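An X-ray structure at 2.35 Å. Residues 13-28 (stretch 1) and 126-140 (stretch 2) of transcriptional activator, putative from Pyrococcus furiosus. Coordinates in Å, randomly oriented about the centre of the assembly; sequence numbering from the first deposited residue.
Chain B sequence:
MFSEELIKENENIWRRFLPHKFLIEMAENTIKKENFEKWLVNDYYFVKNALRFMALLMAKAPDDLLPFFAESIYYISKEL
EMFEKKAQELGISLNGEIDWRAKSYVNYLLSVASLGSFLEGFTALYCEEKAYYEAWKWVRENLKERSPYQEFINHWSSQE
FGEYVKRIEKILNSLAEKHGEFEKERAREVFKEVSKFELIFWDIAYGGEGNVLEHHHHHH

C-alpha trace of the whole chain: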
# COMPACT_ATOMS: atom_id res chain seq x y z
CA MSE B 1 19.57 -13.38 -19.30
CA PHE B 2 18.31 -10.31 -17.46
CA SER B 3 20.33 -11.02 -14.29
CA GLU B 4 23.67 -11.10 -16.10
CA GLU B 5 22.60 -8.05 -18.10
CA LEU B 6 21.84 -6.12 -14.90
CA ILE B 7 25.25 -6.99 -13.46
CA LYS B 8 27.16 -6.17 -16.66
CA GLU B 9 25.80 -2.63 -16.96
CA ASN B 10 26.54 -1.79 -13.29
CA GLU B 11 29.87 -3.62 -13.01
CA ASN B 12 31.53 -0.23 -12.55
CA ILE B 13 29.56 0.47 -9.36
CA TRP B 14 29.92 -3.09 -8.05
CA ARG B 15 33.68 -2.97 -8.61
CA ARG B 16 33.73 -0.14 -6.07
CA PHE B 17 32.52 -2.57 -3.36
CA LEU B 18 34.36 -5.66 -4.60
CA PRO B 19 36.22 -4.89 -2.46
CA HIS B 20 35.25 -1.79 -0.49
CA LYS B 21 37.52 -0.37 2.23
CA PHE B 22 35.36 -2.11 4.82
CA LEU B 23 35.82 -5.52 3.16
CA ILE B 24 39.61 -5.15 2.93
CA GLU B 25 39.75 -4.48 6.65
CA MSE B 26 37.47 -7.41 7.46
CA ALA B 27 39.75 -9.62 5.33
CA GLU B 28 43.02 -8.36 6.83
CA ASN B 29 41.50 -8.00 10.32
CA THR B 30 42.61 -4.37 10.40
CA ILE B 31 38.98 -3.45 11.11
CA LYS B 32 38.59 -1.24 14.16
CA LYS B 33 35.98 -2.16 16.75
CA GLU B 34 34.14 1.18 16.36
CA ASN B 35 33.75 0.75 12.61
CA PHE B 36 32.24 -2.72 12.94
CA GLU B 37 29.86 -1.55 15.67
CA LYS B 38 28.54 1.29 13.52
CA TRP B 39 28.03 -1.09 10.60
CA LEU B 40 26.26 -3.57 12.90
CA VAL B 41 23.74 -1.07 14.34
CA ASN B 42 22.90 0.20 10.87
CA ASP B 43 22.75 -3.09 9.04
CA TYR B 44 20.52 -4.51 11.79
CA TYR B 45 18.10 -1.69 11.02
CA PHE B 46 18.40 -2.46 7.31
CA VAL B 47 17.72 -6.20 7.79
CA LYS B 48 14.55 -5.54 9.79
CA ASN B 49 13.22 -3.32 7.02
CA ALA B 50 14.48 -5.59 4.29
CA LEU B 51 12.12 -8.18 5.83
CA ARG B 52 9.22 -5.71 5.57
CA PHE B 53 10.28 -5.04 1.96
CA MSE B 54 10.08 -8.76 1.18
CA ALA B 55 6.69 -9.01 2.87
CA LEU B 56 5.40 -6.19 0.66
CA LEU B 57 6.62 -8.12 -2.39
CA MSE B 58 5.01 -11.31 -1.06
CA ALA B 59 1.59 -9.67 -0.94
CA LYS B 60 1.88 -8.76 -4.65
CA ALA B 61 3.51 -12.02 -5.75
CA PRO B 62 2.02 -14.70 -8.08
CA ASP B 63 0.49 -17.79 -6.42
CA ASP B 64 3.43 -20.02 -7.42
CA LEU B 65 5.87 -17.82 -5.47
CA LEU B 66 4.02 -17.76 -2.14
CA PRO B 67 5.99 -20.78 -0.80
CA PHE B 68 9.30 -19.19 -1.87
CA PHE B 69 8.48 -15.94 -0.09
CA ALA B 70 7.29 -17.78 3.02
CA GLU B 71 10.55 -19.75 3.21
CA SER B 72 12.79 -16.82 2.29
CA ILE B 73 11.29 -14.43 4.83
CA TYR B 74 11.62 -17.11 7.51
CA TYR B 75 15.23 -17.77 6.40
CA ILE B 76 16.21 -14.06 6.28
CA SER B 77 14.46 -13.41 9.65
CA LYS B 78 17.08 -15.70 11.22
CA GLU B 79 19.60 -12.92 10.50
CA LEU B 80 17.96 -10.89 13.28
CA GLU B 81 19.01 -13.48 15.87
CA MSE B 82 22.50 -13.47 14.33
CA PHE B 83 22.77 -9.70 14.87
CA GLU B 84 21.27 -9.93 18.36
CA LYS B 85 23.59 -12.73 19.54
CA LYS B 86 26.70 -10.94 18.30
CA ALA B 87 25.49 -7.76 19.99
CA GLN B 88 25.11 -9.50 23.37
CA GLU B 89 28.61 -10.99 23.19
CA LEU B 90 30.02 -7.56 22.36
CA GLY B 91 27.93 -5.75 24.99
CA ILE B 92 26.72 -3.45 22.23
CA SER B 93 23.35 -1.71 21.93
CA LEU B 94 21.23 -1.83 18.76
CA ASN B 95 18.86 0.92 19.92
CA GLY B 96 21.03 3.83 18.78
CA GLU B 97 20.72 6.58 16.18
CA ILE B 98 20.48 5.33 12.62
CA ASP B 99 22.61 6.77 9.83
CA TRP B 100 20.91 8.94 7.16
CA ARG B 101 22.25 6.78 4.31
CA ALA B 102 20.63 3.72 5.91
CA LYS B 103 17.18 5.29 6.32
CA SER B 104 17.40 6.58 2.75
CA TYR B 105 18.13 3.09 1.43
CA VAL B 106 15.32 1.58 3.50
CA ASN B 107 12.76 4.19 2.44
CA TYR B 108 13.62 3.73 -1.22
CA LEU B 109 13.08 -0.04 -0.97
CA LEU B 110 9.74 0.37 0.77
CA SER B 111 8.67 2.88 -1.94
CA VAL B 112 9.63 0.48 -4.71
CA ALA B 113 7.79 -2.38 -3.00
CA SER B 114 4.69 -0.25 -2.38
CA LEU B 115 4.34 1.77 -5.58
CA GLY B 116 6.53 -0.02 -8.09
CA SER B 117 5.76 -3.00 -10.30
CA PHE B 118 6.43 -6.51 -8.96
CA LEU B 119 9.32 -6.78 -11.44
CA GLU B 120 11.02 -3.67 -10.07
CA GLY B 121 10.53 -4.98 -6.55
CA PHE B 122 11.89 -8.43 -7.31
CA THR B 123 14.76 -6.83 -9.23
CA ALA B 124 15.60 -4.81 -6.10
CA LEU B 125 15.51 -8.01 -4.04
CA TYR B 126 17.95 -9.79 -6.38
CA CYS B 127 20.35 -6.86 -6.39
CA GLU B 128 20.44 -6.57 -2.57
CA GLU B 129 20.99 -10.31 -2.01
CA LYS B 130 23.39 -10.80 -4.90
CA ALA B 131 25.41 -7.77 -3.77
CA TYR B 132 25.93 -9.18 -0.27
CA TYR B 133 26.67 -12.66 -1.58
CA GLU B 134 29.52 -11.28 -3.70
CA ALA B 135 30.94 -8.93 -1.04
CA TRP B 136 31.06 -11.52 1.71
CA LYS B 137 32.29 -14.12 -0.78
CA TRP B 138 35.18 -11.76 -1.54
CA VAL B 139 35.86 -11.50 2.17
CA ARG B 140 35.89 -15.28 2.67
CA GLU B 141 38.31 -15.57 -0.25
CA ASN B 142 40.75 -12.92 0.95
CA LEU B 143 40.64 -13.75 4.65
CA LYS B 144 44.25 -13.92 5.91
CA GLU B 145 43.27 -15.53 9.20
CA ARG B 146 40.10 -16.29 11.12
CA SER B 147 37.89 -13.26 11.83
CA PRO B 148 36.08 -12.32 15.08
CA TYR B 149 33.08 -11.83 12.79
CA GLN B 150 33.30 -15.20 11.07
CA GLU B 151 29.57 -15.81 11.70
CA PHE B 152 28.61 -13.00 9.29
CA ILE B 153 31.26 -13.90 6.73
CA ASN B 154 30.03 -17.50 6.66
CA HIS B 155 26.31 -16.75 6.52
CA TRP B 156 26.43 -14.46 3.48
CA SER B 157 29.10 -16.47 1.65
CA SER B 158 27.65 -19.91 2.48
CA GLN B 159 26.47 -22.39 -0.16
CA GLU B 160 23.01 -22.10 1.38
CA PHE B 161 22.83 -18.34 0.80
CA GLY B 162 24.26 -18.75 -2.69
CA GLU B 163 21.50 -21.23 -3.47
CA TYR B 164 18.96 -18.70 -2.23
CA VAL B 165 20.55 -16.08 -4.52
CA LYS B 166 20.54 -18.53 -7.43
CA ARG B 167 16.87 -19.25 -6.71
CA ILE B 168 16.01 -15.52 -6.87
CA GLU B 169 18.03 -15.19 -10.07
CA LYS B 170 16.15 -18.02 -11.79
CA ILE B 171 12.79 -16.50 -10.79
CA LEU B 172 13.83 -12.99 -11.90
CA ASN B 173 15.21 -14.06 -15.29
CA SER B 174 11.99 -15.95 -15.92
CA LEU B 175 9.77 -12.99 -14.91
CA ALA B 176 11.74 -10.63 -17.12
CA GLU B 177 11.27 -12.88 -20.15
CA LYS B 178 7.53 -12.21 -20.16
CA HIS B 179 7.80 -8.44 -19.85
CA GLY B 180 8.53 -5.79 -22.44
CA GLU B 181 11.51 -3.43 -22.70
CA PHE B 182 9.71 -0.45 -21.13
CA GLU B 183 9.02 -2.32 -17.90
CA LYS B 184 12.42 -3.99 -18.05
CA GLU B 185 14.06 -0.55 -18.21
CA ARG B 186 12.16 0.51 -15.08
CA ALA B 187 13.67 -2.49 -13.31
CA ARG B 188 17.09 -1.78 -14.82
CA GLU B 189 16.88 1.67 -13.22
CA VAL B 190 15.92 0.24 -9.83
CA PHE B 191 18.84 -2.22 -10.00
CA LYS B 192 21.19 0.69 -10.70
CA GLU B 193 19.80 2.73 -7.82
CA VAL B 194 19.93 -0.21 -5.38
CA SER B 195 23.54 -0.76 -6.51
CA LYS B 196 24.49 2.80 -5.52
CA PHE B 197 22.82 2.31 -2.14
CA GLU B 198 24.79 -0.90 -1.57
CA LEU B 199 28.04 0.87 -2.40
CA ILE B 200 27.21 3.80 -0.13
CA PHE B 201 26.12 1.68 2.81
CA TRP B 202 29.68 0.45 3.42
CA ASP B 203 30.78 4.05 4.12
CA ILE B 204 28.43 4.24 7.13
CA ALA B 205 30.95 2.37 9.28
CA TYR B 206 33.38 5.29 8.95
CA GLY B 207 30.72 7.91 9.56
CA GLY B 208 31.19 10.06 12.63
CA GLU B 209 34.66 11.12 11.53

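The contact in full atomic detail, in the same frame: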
# COMPACT_ATOMS: atom_id res chain seq x y z
N ILE B 13 29.96 0.16 -10.73
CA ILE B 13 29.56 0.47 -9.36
C ILE B 13 29.90 -0.69 -8.42
O ILE B 13 30.41 -0.48 -7.33
CB ILE B 13 28.05 0.78 -9.26
CG1 ILE B 13 27.73 2.00 -10.12
CG2 ILE B 13 27.66 1.05 -7.80
CD1 ILE B 13 26.25 2.38 -10.13
N TRP B 14 29.62 -1.91 -8.86
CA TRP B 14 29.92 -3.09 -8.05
C TRP B 14 31.41 -3.25 -7.78
O TRP B 14 31.80 -3.69 -6.70
CB TRP B 14 29.35 -4.36 -8.69
CG TRP B 14 27.86 -4.49 -8.51
CD1 TRP B 14 26.93 -3.51 -8.70
CD2 TRP B 14 27.15 -5.64 -8.06
NE1 TRP B 14 25.68 -3.98 -8.39
CE2 TRP B 14 25.78 -5.29 -7.99
CE3 TRP B 14 27.52 -6.94 -7.69
CZ2 TRP B 14 24.79 -6.19 -7.58
CZ3 TRP B 14 26.54 -7.84 -7.29
CH2 TRP B 14 25.19 -7.45 -7.23
N ARG B 15 32.23 -2.87 -8.75
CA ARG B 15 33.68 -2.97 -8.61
C ARG B 15 34.13 -2.13 -7.42
O ARG B 15 35.09 -2.48 -6.73
CB ARG B 15 34.39 -2.50 -9.89
CG ARG B 15 35.79 -3.08 -10.06
CD ARG B 15 36.54 -2.41 -11.20
NE ARG B 15 35.82 -2.47 -12.47
CZ ARG B 15 35.41 -1.40 -13.15
NH1 ARG B 15 35.64 -0.18 -12.68
NH2 ARG B 15 34.75 -1.55 -14.30
N ARG B 16 33.42 -1.03 -7.18
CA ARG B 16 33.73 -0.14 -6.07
C ARG B 16 33.53 -0.82 -4.70
O ARG B 16 34.13 -0.40 -3.72
CB ARG B 16 32.96 1.18 -6.16
CG ARG B 16 33.46 2.16 -7.24
CD ARG B 16 32.60 3.42 -7.25
NE ARG B 16 32.99 4.38 -8.29
CZ ARG B 16 32.27 5.45 -8.62
NH1 ARG B 16 31.12 5.70 -8.01
NH2 ARG B 16 32.70 6.27 -9.57
N PHE B 17 32.68 -1.85 -4.63
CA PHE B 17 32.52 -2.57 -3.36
C PHE B 17 33.05 -4.00 -3.38
O PHE B 17 32.87 -4.77 -2.43
CB PHE B 17 31.10 -2.47 -2.77
CG PHE B 17 30.02 -3.14 -3.58
CD1 PHE B 17 29.81 -4.52 -3.49
CD2 PHE B 17 29.12 -2.38 -4.34
CE1 PHE B 17 28.74 -5.13 -4.14
CE2 PHE B 17 28.04 -2.98 -4.99
CZ PHE B 17 27.84 -4.35 -4.89
N LEU B 18 33.77 -4.34 -4.45
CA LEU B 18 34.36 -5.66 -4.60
C LEU B 18 35.86 -5.50 -4.87
O LEU B 18 36.33 -5.74 -5.99
CB LEU B 18 33.69 -6.42 -5.75
CG LEU B 18 32.20 -6.75 -5.57
CD1 LEU B 18 31.59 -7.26 -6.87
CD2 LEU B 18 32.05 -7.77 -4.47
N PRO B 19 36.64 -5.14 -3.83
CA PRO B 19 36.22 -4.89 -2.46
C PRO B 19 36.11 -3.41 -2.08
O PRO B 19 36.68 -2.53 -2.73
CB PRO B 19 37.34 -5.51 -1.67
CG PRO B 19 38.54 -5.01 -2.46
CD PRO B 19 38.12 -5.17 -3.91
N HIS B 20 35.38 -3.15 -1.01
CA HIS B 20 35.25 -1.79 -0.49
C HIS B 20 36.20 -1.76 0.69
O HIS B 20 36.55 -2.82 1.23
CB HIS B 20 33.82 -1.52 0.00
CG HIS B 20 33.65 -0.19 0.67
ND1 HIS B 20 33.90 -0.00 2.02
CD2 HIS B 20 33.26 1.01 0.19
CE1 HIS B 20 33.68 1.26 2.33
NE2 HIS B 20 33.28 1.90 1.24
N LYS B 21 36.61 -0.56 1.10
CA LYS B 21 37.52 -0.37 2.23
C LYS B 21 37.15 -1.28 3.40
O LYS B 21 38.01 -1.98 3.94
CB LYS B 21 37.48 1.10 2.67
CG LYS B 21 38.41 1.46 3.81
CD LYS B 21 38.19 2.91 4.25
CE LYS B 21 39.06 3.28 5.44
NZ LYS B 21 38.77 4.66 5.94
N PHE B 22 35.86 -1.31 3.72
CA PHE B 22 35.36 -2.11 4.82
C PHE B 22 35.66 -3.60 4.67
O PHE B 22 35.98 -4.27 5.65
CB PHE B 22 33.85 -1.90 4.98
CG PHE B 22 33.26 -2.56 6.20
CD1 PHE B 22 32.73 -3.84 6.14
CD2 PHE B 22 33.20 -1.87 7.41
CE1 PHE B 22 32.15 -4.43 7.25
CE2 PHE B 22 32.62 -2.44 8.54
CZ PHE B 22 32.09 -3.73 8.46
N LEU B 23 35.56 -4.11 3.44
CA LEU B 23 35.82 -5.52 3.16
C LEU B 23 37.30 -5.87 3.25
O LEU B 23 37.65 -6.98 3.66
CB LEU B 23 35.25 -5.91 1.80
CG LEU B 23 33.75 -5.62 1.59
CD1 LEU B 23 33.32 -6.13 0.23
CD2 LEU B 23 32.91 -6.26 2.67
N ILE B 24 38.17 -4.94 2.87
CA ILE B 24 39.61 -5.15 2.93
C ILE B 24 40.02 -5.29 4.39
O ILE B 24 40.85 -6.14 4.74
CB ILE B 24 40.39 -3.95 2.36
CG1 ILE B 24 40.12 -3.80 0.87
CG2 ILE B 24 41.89 -4.12 2.61
CD1 ILE B 24 40.71 -2.53 0.27
N GLU B 25 39.43 -4.46 5.24
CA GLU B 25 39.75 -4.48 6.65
C GLU B 25 39.21 -5.72 7.35
O GLU B 25 39.84 -6.23 8.27
CB GLU B 25 39.28 -3.20 7.32
CG GLU B 25 39.96 -1.97 6.73
CD GLU B 25 39.63 -0.68 7.46
OE1 GLU B 25 38.79 -0.68 8.38
OE2 GLU B 25 40.22 0.34 7.08
N MSE B 26 38.05 -6.19 6.90
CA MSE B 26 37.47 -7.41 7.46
C MSE B 26 38.40 -8.57 7.11
O MSE B 26 38.71 -9.41 7.97
CB MSE B 26 36.09 -7.67 6.85
CG MSE B 26 34.97 -6.78 7.35
SE MSE B 26 34.29 -7.25 9.10
CE MSE B 26 34.28 -9.16 8.92
N ALA B 27 38.87 -8.58 5.86
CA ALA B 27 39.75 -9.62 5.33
C ALA B 27 41.15 -9.64 5.94
O ALA B 27 41.73 -10.71 6.11
CB ALA B 27 39.84 -9.52 3.81
N GLU B 28 41.69 -8.47 6.25
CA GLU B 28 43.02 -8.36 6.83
C GLU B 28 42.96 -8.20 8.35
O GLU B 28 43.99 -8.11 9.01
CB GLU B 28 43.75 -7.16 6.23
CG GLU B 28 43.97 -7.25 4.72
CD GLU B 28 44.71 -6.04 4.13
OE1 GLU B 28 45.13 -5.16 4.91
OE2 GLU B 28 44.86 -5.97 2.89
N TYR B 126 16.80 -9.10 -5.79
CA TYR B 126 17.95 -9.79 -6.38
C TYR B 126 19.23 -9.01 -6.14
O TYR B 126 20.21 -9.55 -5.64
CB TYR B 126 17.76 -9.97 -7.89
CG TYR B 126 18.97 -10.59 -8.58
CD1 TYR B 126 19.49 -11.81 -8.14
CD2 TYR B 126 19.61 -9.94 -9.63
CE1 TYR B 126 20.61 -12.36 -8.73
CE2 TYR B 126 20.73 -10.49 -10.24
CZ TYR B 126 21.23 -11.71 -9.78
OH TYR B 126 22.35 -12.27 -10.35
N CYS B 127 19.21 -7.74 -6.54
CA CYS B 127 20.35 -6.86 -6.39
C CYS B 127 20.91 -6.85 -4.96
O CYS B 127 22.09 -7.08 -4.76
CB CYS B 127 19.95 -5.45 -6.83
SG CYS B 127 21.28 -4.25 -6.81
N GLU B 128 20.05 -6.60 -3.98
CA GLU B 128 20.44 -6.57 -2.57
C GLU B 128 21.06 -7.88 -2.07
O GLU B 128 22.01 -7.87 -1.28
CB GLU B 128 19.21 -6.24 -1.71
CG GLU B 128 19.22 -6.86 -0.30
CD GLU B 128 17.84 -7.32 0.17
OE1 GLU B 128 16.88 -7.32 -0.61
OE2 GLU B 128 17.70 -7.67 1.35
N GLU B 129 20.47 -9.01 -2.46
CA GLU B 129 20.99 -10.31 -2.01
C GLU B 129 22.25 -10.69 -2.74
O GLU B 129 23.21 -11.14 -2.14
CB GLU B 129 19.92 -11.41 -2.17
CG GLU B 129 18.57 -11.10 -1.52
CD GLU B 129 18.64 -10.96 0.00
OE1 GLU B 129 19.59 -10.34 0.49
OE2 GLU B 129 17.74 -11.43 0.72
N LYS B 130 22.25 -10.48 -4.06
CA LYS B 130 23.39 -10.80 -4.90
C LYS B 130 24.59 -9.93 -4.52
O LYS B 130 25.74 -10.41 -4.52
CB LYS B 130 23.00 -10.61 -6.37
CG LYS B 130 24.13 -10.80 -7.36
CD LYS B 130 24.63 -12.22 -7.40
CE LYS B 130 25.67 -12.38 -8.49
NZ LYS B 130 26.29 -13.73 -8.43
N ALA B 131 24.34 -8.68 -4.17
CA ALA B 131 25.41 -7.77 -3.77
C ALA B 131 26.12 -8.28 -2.52
O ALA B 131 27.35 -8.32 -2.48
CB ALA B 131 24.85 -6.39 -3.51
N TYR B 132 25.34 -8.69 -1.52
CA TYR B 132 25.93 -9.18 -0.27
C TYR B 132 26.62 -10.52 -0.43
O TYR B 132 27.62 -10.79 0.24
CB TYR B 132 24.88 -9.22 0.84
CG TYR B 132 25.12 -8.18 1.90
CD1 TYR B 132 24.89 -8.45 3.24
CD2 TYR B 132 25.62 -6.91 1.56
CE1 TYR B 132 25.16 -7.50 4.23
CE2 TYR B 132 25.89 -5.96 2.54
CZ TYR B 132 25.66 -6.25 3.87
OH TYR B 132 25.92 -5.29 4.84
N TYR B 133 26.08 -11.35 -1.32
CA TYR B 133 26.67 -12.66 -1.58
C TYR B 133 28.08 -12.46 -2.13
O TYR B 133 29.03 -13.08 -1.65
CB TYR B 133 25.80 -13.45 -2.56
CG TYR B 133 26.35 -14.82 -2.90
CD1 TYR B 133 26.78 -15.70 -1.91
CD2 TYR B 133 26.44 -15.24 -4.23
CE1 TYR B 133 27.30 -16.96 -2.24
CE2 TYR B 133 26.95 -16.49 -4.57
CZ TYR B 133 27.38 -17.35 -3.58
OH TYR B 133 27.87 -18.59 -3.92
N GLU B 134 28.22 -11.56 -3.10
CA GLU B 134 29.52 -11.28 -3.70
C GLU B 134 30.52 -10.65 -2.74
O GLU B 134 31.67 -11.09 -2.66
CB GLU B 134 29.35 -10.40 -4.94
CG GLU B 134 28.65 -11.09 -6.10
CD GLU B 134 29.37 -12.33 -6.58
OE1 GLU B 134 30.62 -12.33 -6.62
OE2 GLU B 134 28.70 -13.32 -6.92
N ALA B 135 30.08 -9.64 -1.99
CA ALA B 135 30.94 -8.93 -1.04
C ALA B 135 31.51 -9.84 0.03
O ALA B 135 32.71 -9.85 0.28
CB ALA B 135 30.19 -7.78 -0.40
N TRP B 136 30.64 -10.61 0.66
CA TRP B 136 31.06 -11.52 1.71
C TRP B 136 31.81 -12.72 1.15
O TRP B 136 32.61 -13.34 1.84
CB TRP B 136 29.86 -11.92 2.57
CG TRP B 136 29.35 -10.73 3.33
CD1 TRP B 136 28.27 -9.95 3.00
CD2 TRP B 136 29.95 -10.11 4.47
NE1 TRP B 136 28.17 -8.89 3.86
CE2 TRP B 136 29.19 -8.96 4.77
CE3 TRP B 136 31.06 -10.42 5.26
CZ2 TRP B 136 29.51 -8.11 5.83
CZ3 TRP B 136 31.38 -9.57 6.32
CH2 TRP B 136 30.60 -8.43 6.59
N LYS B 137 31.59 -13.02 -0.13
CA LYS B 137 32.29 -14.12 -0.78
C LYS B 137 33.73 -13.63 -0.98
O LYS B 137 34.68 -14.38 -0.75
CB LYS B 137 31.64 -14.45 -2.13
CG LYS B 137 31.94 -15.86 -2.62
CD LYS B 137 30.98 -16.28 -3.73
CE LYS B 137 31.08 -15.38 -4.95
NZ LYS B 137 30.13 -15.79 -6.03
N TRP B 138 33.87 -12.36 -1.35
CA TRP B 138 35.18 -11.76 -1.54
C TRP B 138 35.94 -11.83 -0.23
O TRP B 138 37.12 -12.17 -0.20
CB TRP B 138 35.06 -10.30 -1.98
CG TRP B 138 36.40 -9.69 -2.32
CD1 TRP B 138 36.98 -9.62 -3.56
CD2 TRP B 138 37.34 -9.10 -1.41
NE1 TRP B 138 38.22 -9.04 -3.47
CE2 TRP B 138 38.47 -8.71 -2.17
CE3 TRP B 138 37.35 -8.87 -0.03
CZ2 TRP B 138 39.59 -8.09 -1.59
CZ3 TRP B 138 38.46 -8.26 0.55
CH2 TRP B 138 39.57 -7.88 -0.24
N VAL B 139 35.26 -11.47 0.86
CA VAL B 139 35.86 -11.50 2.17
C VAL B 139 36.34 -12.90 2.56
O VAL B 139 37.46 -13.06 3.04
CB VAL B 139 34.91 -10.94 3.24
CG1 VAL B 139 35.48 -11.15 4.63
CG2 VAL B 139 34.69 -9.45 3.01
N ARG B 140 35.51 -13.91 2.33
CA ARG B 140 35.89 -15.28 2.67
C ARG B 140 37.12 -15.73 1.88
O ARG B 140 37.96 -16.46 2.39
CB ARG B 140 34.74 -16.25 2.39
CG ARG B 140 35.07 -17.70 2.75
CD ARG B 140 34.01 -18.68 2.24
NE ARG B 140 33.82 -18.58 0.79
CZ ARG B 140 32.79 -19.10 0.13
NH1 ARG B 140 31.83 -19.75 0.78
NH2 ARG B 140 32.70 -18.95 -1.18

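Residues 126-140 form one uninterrupted helical segment, and against it lies a stretch of three parts: the end of a helix, a type I beta turn from Arg15 to Leu18 followed by a cis peptide bond before Pro19, and a new helix from Lys21. No hydrogen bond crosses between them. The contact is built from packing, with about 750 Å² buried in total, and its rules are rules of shape.

Reading along the helix, the first residue to touch is Cys127. Its SG lies 4.1 Å from CZ2 of Trp14, near the edge of the indole's six-membered ring rather than over it. Trp14 is a knob in a hole whose four walls are Cys127, Lys130, Ala131 and Glu134. Its CA-to-CB bond points toward the helix. Lys130 CG meets the edge of the Trp14 ring, 3.5 Å from CH2. The tip of the ring also reaches the backbone, with Trp14 CH2 3.4 Å from Ala131 N. The residue it approaches there is an alanine: Ala131 CB is 3.9 Å from Trp14 CH2 and also 3.9 Å from Phe17 CZ, so one methyl serves two aromatic side chains.

Glu134 CG, like Lys130 CG, meets the edge of the Trp14 ring, at 4.1 Å from CZ3; the charged residues of the hole contribute their carbon. Their charges are paired within the helix: Glu134 OE2 takes salt bridges from Lys130 NZ at 2.9 Å and from Lys137 NZ at 3.0 Å. The aliphatic parts pack against the indole, and both salt bridges at OE2 are made within the helix. Glu134 also borders Leu18, whose CD2 comes within 3.8 Å of Glu134 CB.

Ala135, one turn after Ala131, repeats the small-residue theme. Leu18 and Ala135 have CA atoms 5.9 Å apart, and Leu23 CD1 packs 3.6 Å from Ala135 CB. Trp136 starts out away from the partner, yet its ring returns: CZ3 lies 3.9 Å from CE of selenomethionine Met26, which meets the ring edge, and CH2 lies 4.3 Å from Phe22 CE1.

Trp138 has the largest covered area in the contact. Pro19 lies over one face, its CB 3.3 Å from the centroid of the six-membered ring and only 8° off the normal, a CH-pi contact made by the proline that follows the cis peptide bond. Leu23 O lies at the ring's edge, 3.5 Å from Trp138 CZ3, and Ala27 CB is 3.8 Å from the same atom. That helix is capped by His20, whose ND1 accepts from Phe22 N at 2.9 Å.

Val139 closes the contact. Its CG2 sits 3.7 Å from Leu23 CD2, and its CG1 4.2 Å from Met26 CB. Here Ala27 and Val139 bring their CA atoms to 5.4 Å, and the helix axes come no closer than 9.2 Å and cross at -34°. The pattern is economical: Trp14 packs among Cys127, Lys130, Ala131 and Glu134, Trp138 has Pro19 over one face, and in each of the three nearest CA pairs one partner is alanine.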